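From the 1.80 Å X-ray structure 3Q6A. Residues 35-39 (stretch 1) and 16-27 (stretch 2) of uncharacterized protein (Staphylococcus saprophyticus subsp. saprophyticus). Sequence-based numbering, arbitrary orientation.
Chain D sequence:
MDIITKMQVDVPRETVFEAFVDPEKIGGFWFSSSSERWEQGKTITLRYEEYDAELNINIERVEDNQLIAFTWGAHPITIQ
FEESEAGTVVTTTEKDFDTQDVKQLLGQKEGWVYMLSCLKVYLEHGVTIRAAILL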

# COMPACT_ATOMS: atom_id res chain seq x y z
N SER D 35 10.88 1.69 -22.26
CA SER D 35 11.47 1.85 -23.58
C SER D 35 10.44 1.60 -24.68
O SER D 35 10.37 2.32 -25.66
CB SER D 35 12.67 0.90 -23.74
OG SER D 35 12.28 -0.45 -23.56
N GLU D 36 9.62 0.56 -24.49
CA GLU D 36 8.58 0.23 -25.45
C GLU D 36 7.52 -0.64 -24.79
O GLU D 36 7.69 -1.09 -23.65
CB GLU D 36 9.18 -0.51 -26.65
CG GLU D 36 9.88 -1.82 -26.30
CD GLU D 36 10.34 -2.60 -27.53
OE1 GLU D 36 9.49 -2.96 -28.37
OE2 GLU D 36 11.56 -2.85 -27.64
N ARG D 37 6.42 -0.89 -25.50
CA ARG D 37 5.33 -1.69 -24.98
C ARG D 37 5.82 -3.08 -24.58
O ARG D 37 6.68 -3.67 -25.24
CB ARG D 37 4.22 -1.82 -26.04
CG ARG D 37 3.03 -2.67 -25.59
CD ARG D 37 2.05 -2.93 -26.74
NE ARG D 37 0.97 -3.83 -26.35
CZ ARG D 37 -0.18 -3.45 -25.81
NH1 ARG D 37 -0.44 -2.17 -25.60
NH2 ARG D 37 -1.08 -4.37 -25.46
N TRP D 38 5.27 -3.60 -23.50
CA TRP D 38 5.66 -4.90 -23.01
C TRP D 38 5.15 -6.02 -23.91
O TRP D 38 3.94 -6.25 -24.02
CB TRP D 38 5.15 -5.09 -21.57
CG TRP D 38 5.75 -4.11 -20.59
CD1 TRP D 38 6.41 -2.95 -20.88
CD2 TRP D 38 5.75 -4.22 -19.17
NE1 TRP D 38 6.82 -2.33 -19.72
CE2 TRP D 38 6.43 -3.09 -18.66
CE3 TRP D 38 5.25 -5.17 -18.27
CZ2 TRP D 38 6.61 -2.89 -17.28
CZ3 TRP D 38 5.43 -4.97 -16.90
CH2 TRP D 38 6.11 -3.83 -16.43
N GLU D 39 6.07 -6.72 -24.56
CA GLU D 39 5.74 -7.82 -25.47
C GLU D 39 6.51 -9.09 -25.12
O GLU D 39 7.66 -9.03 -24.70
CB GLU D 39 6.03 -7.40 -26.91
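Stretch 2, residues 16-27: VFEAFVDPEKIG

Stretch 2 meets stretch 1 with the end of a helix and the turn that follows it. Residues 16-21 are helical, continuing a helix that begins earlier in the chain; Asp22, at phi/psi -81/111, is the first residue to leave helical values, and residues 23-27 return to helical phi/psi without the regular bonds. Stretch 1 has no regular secondary structure, and from Glu36 to Glu39 phi of -57 to -160° with psi of 114 to 172° describes an extended course. The nearest CA atoms across the stretches are Trp38 CA and Val21 CA, 4.6 Å apart. The helix approaches end-on, since Val16 CA is 13.4 Å from Trp38 CA. The two segments together bury 429 Å².

The backbone contact centres on the carbonyl of Val21. Trp38 N donates a hydrogen bond to Val21 O at 3.2 Å, with an N-H...O angle of 150°. The same oxygen receives a CA-H...O contact from Arg37, CA to O 3.1 Å with 151° at the hydrogen, so two consecutive residues of stretch 1 converge on one acceptor near the helix end.

The charged contact reaches back along the helix. The CA-to-CB bond of Arg37 points sideways, but chi1 to chi3 are all t, and this extended chain brings the guanidinium to Glu18. The pairing is a two-pronged salt bridge: Arg37 NH1 to Glu18 OE1 is 3.0 Å at 159°, and Arg37 NH2 to Glu18 OE2 is 3.0 Å at 158°. A further bond from Arg37 NH1 to Glu18 OE2, 3.3 Å at 139°, is weak. Glu18 OE2 sits at the guanidinium edge, near its plane, as such pairing requires, while Val21 CG2 lies over one face, 3.6 Å from Arg37 NH1. Arg37 NH2 also approaches the edge of the Phe17 ring, 3.7 Å from Phe17 CE2.

The indole of Trp38 is the centre of the aromatic and apolar contacts; its CA-to-CB bond points toward stretch 2 and its chi1 is m. It turns one face to the helix end: Val21 CA is 4.0 Å from the centroid of the five-membered ring and 24° off the ring normal, a CH-pi geometry, and the carbonyl oxygen Phe20 O also lies over one face, 3.6 Å from Trp38 CE2. Closer to the backbone, Trp38 CB packs on Val21 CG1 at 3.4 Å. Farther out, Trp38 CZ2 meets Ile26 CD1 at 3.4 Å, and Trp38 CZ3 is 4.3 Å from Phe20 CB.

Past the helix, the Pro23 ring packs against the Glu36-Arg37 peptide, with Pro23 CG 3.3 Å from both Glu36 C and Arg37 N.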

# COMPACT_ATOMS: atom_id res chain seq x y z
N VAL D 16 -6.51 -2.17 -16.98
CA VAL D 16 -5.46 -2.39 -15.98
C VAL D 16 -4.23 -2.98 -16.68
O VAL D 16 -3.10 -2.56 -16.42
CB VAL D 16 -5.93 -3.36 -14.88
CG1 VAL D 16 -4.80 -3.57 -13.86
CG2 VAL D 16 -7.18 -2.79 -14.17
N PHE D 17 -4.45 -3.94 -17.57
CA PHE D 17 -3.36 -4.57 -18.32
C PHE D 17 -2.59 -3.50 -19.07
O PHE D 17 -1.36 -3.44 -19.01
CB PHE D 17 -3.93 -5.60 -19.31
CG PHE D 17 -2.88 -6.23 -20.21
CD1 PHE D 17 -2.13 -7.32 -19.79
CD2 PHE D 17 -2.66 -5.71 -21.48
CE1 PHE D 17 -1.15 -7.89 -20.63
CE2 PHE D 17 -1.69 -6.27 -22.33
CZ PHE D 17 -0.94 -7.36 -21.90
N GLU D 18 -3.33 -2.63 -19.76
CA GLU D 18 -2.72 -1.55 -20.53
C GLU D 18 -1.90 -0.60 -19.67
O GLU D 18 -0.91 -0.04 -20.15
CB GLU D 18 -3.79 -0.75 -21.27
CG GLU D 18 -4.39 -1.45 -22.49
CD GLU D 18 -3.37 -1.76 -23.58
OE1 GLU D 18 -2.66 -0.83 -24.04
OE2 GLU D 18 -3.27 -2.93 -23.99
N ALA D 19 -2.31 -0.41 -18.42
CA ALA D 19 -1.61 0.48 -17.51
C ALA D 19 -0.15 0.06 -17.34
O ALA D 19 0.73 0.92 -17.18
CB ALA D 19 -2.32 0.52 -16.15
N PHE D 20 0.12 -1.24 -17.38
CA PHE D 20 1.49 -1.74 -17.23
C PHE D 20 2.29 -1.72 -18.54
O PHE D 20 3.37 -1.14 -18.59
CB PHE D 20 1.50 -3.19 -16.71
CG PHE D 20 1.12 -3.36 -15.25
CD1 PHE D 20 -0.22 -3.47 -14.86
CD2 PHE D 20 2.11 -3.45 -14.26
CE1 PHE D 20 -0.57 -3.67 -13.51
CE2 PHE D 20 1.79 -3.65 -12.91
CZ PHE D 20 0.44 -3.77 -12.53
N VAL D 21 1.75 -2.35 -19.58
CA VAL D 21 2.46 -2.44 -20.86
C VAL D 21 2.61 -1.17 -21.70
O VAL D 21 3.52 -1.08 -22.52
CB VAL D 21 1.85 -3.54 -21.77
CG1 VAL D 21 1.76 -4.87 -21.03
CG2 VAL D 21 0.47 -3.12 -22.27
N ASP D 22 1.72 -0.20 -21.52
CA ASP D 22 1.79 1.03 -22.30
C ASP D 22 2.82 2.00 -21.74
O ASP D 22 2.64 2.57 -20.66
CB ASP D 22 0.42 1.71 -22.33
CG ASP D 22 0.37 2.86 -23.31
OD1 ASP D 22 1.34 3.65 -23.38
OD2 ASP D 22 -0.66 2.98 -24.01
N PRO D 23 3.92 2.22 -22.48
CA PRO D 23 4.99 3.13 -22.05
C PRO D 23 4.50 4.47 -21.52
O PRO D 23 5.16 5.09 -20.68
CB PRO D 23 5.83 3.29 -23.31
CG PRO D 23 5.68 1.95 -23.96
CD PRO D 23 4.20 1.71 -23.83
N GLU D 24 3.35 4.93 -22.00
CA GLU D 24 2.80 6.21 -21.57
C GLU D 24 1.99 6.12 -20.28
O GLU D 24 1.76 7.14 -19.63
CB GLU D 24 1.90 6.80 -22.65
CG GLU D 24 2.41 6.66 -24.08
CD GLU D 24 1.58 7.45 -25.08
OE1 GLU D 24 0.34 7.30 -25.08
OE2 GLU D 24 2.17 8.22 -25.87
N LYS D 25 1.57 4.92 -19.91
CA LYS D 25 0.73 4.73 -18.71
C LYS D 25 1.48 4.35 -17.43
O LYS D 25 1.11 4.80 -16.33
CB LYS D 25 -0.35 3.67 -18.99
CG LYS D 25 -1.30 3.99 -20.15
CD LYS D 25 -2.32 2.87 -20.30
CE LYS D 25 -3.23 3.06 -21.52
NZ LYS D 25 -4.07 4.27 -21.43
N ILE D 26 2.52 3.54 -17.56
CA ILE D 26 3.27 3.06 -16.40
C ILE D 26 3.75 4.15 -15.44
O ILE D 26 3.80 3.94 -14.22
CB ILE D 26 4.47 2.19 -16.84
CG1 ILE D 26 5.00 1.40 -15.65
CG2 ILE D 26 5.57 3.09 -17.43
CD1 ILE D 26 5.52 0.02 -15.99
N GLY D 27 4.08 5.32 -15.98
CA GLY D 27 4.57 6.42 -15.17
C GLY D 27 3.61 6.94 -14.11
O GLY D 27 4.01 7.64 -13.18